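Local coordinates for protein glycoside hydrolase YxiA (PDB 3LV4) that probably hydrolyses the alpha-1,5-linked backbone of arabinan as a calcium-binding family 43 glycoside hydrolase, at residues D111-E114 and G115-N119. Sequence-based numbering, arbitrary orientation.
Sequences DDIE and GPYKN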
loop_
_atom_site.group_PDB
_atom_site.type_symbol
_atom_site.label_atom_id
_atom_site.label_comp_id
_atom_site.label_asym_id
_atom_site.label_seq_id
_atom_site.Cartn_x
_atom_site.Cartn_y
_atom_site.Cartn_z
ATOM N N ASP A 111 23.271 11.010 6.570
ATOM C CA ASP A 111 23.987 10.174 7.534
ATOM C C ASP A 111 23.022 9.685 8.603
ATOM O O ASP A 111 23.132 8.563 9.095
ATOM C CB ASP A 111 25.120 10.956 8.211
ATOM C CG ASP A 111 26.223 11.341 7.249
ATOM O OD1 ASP A 111 26.450 10.607 6.265
ATOM O OD2 ASP A 111 26.865 12.386 7.485
ATOM N N ASP A 112 22.085 10.553 8.958
ATOM C CA ASP A 112 21.090 10.275 9.984
ATOM C C ASP A 112 19.706 10.244 9.364
ATOM O O ASP A 112 19.412 11.030 8.465
ATOM C CB ASP A 112 21.135 11.358 11.056
ATOM C CG ASP A 112 22.043 10.997 12.198
ATOM O OD1 ASP A 112 21.522 10.523 13.238
ATOM O OD2 ASP A 112 23.272 11.173 12.050
ATOM N N ILE A 113 18.849 9.353 9.855
ATOM C CA ILE A 113 17.565 9.142 9.204
ATOM C C ILE A 113 16.667 10.385 9.204
ATOM O O ILE A 113 15.850 10.554 8.300
ATOM C CB ILE A 113 16.813 7.922 9.780
ATOM C CG1 ILE A 113 15.664 7.525 8.839
ATOM C CG2 ILE A 113 16.346 8.203 11.206
ATOM C CD1 ILE A 113 15.146 6.159 9.070
ATOM N N GLU A 114 16.827 11.263 10.194
ATOM C CA GLU A 114 16.016 12.475 10.242
ATOM C C GLU A 114 16.665 13.660 9.529
ATOM O O GLU A 114 16.204 14.796 9.654
ATOM C CB GLU A 114 15.635 12.841 11.681
ATOM C CG GLU A 114 14.772 11.778 12.346
ATOM C CD GLU A 114 14.280 12.185 13.716
ATOM O OE1 GLU A 114 14.093 13.396 13.955
ATOM O OE2 GLU A 114 14.059 11.290 14.550
ATOM N N GLY A 115 17.719 13.392 8.768
ATOM C CA GLY A 115 18.327 14.420 7.941
ATOM C C GLY A 115 19.573 15.050 8.527
ATOM O O GLY A 115 20.008 14.683 9.616
ATOM N N PRO A 116 20.157 16.014 7.806
ATOM C CA PRO A 116 19.645 16.485 6.513
ATOM C C PRO A 116 20.026 15.566 5.356
ATOM O O PRO A 116 21.067 14.901 5.396
ATOM C CB PRO A 116 20.339 17.841 6.344
ATOM C CG PRO A 116 21.654 17.665 7.065
ATOM C CD PRO A 116 21.347 16.770 8.245
ATOM N N TYR A 117 19.188 15.538 4.330
ATOM C CA TYR A 117 19.484 14.776 3.121
ATOM C C TYR A 117 20.186 15.681 2.121
ATOM O O TYR A 117 19.815 16.853 1.970
ATOM C CB TYR A 117 18.195 14.174 2.537
ATOM C CG TYR A 117 17.696 13.026 3.378
ATOM C CD1 TYR A 117 17.028 13.255 4.576
ATOM C CD2 TYR A 117 17.934 11.712 3.001
ATOM C CE1 TYR A 117 16.585 12.196 5.361
ATOM C CE2 TYR A 117 17.501 10.651 3.775
ATOM C CZ TYR A 117 16.837 10.899 4.959
ATOM O OH TYR A 117 16.412 9.844 5.737
ATOM N N LYS A 118 21.217 15.145 1.469
ATOM C CA LYS A 118 21.982 15.893 0.472
ATOM C C LYS A 118 21.797 15.322 -0.926
ATOM O O LYS A 118 21.958 14.125 -1.158
ATOM C CB LYS A 118 23.464 15.948 0.832
ATOM C CG LYS A 118 23.747 16.834 2.031
ATOM C CD LYS A 118 23.390 18.302 1.759
ATOM C CE LYS A 118 24.195 18.873 0.597
ATOM N NZ LYS A 118 23.827 20.281 0.295
ATOM N N ASN A 119 21.455 16.206 -1.847
ATOM C CA ASN A 119 21.139 15.836 -3.219
ATOM C C ASN A 119 22.337 15.214 -3.933
ATOM O O ASN A 119 23.448 15.756 -3.881
ATOM C CB ASN A 119 20.648 17.086 -3.965
ATOM C CG ASN A 119 20.273 16.805 -5.407
ATOM O OD1 ASN A 119 20.491 17.639 -6.298
ATOM N ND2 ASN A 119 19.710 15.641 -5.650
HETATM O O HOH W 1 23.215 13.945 6.714
HETATM O O HOH W 2 22.517 13.602 9.221
#
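The shortest polar bond between 111-114 and 115-119 is given by Tyr-117, whose OH donates to Ile-113 O over 2.7 Å. The carbonyl oxygen sits at the edge of the phenol, near the ring plane, with CE1 of Tyr-117 3.4 Å from Ile-113 O; seen from the carbonyl, the hydroxyl is tilted 31° from its plane. The Tyr-117 ring is set by CG standing anti to the carbonyl carbon (chi1 -73°), which brings the hydroxyl back toward the turn, within bonding distance of Ile-113 O. There the side chains of Ile-113 and Tyr-117 run side by side, Ile-113 CG1 being 3.9 Å from Tyr-117 OH. The turn is type I, from Asp-112 to Gly-115, and is closed by Gly-115 N donating to Asp-112 O at 2.9 Å, with an N-H...O angle of 158°. It belongs to the connection between antiparallel strands 103-110 and 118-126, the two last strands of a four-stranded sheet, as in the blades of the family 43 beta-propeller. Gly-115 has a positive phi, where a CB would collide with Glu-114 O; a cis peptide bond to Pro-116 follows. Two waters bridge the loop: one accepts from Asp-111 N and donates to Pro-116 O at 2.7 Å, the other donates to Gly-115 O at 2.8 Å and takes a weak bond from Asp-112 N. A phenylalanine in place of Tyr-117 would probably leave Ile-113 O without its hydroxyl donor and the turn without this tie to the Tyr-117 side chain. The side chains of Ile-113 and Tyr-117 are both buried against Phe-28 and Phe-89, whereas Glu-114 OE2 turns to Tyr-26 and Lys-36.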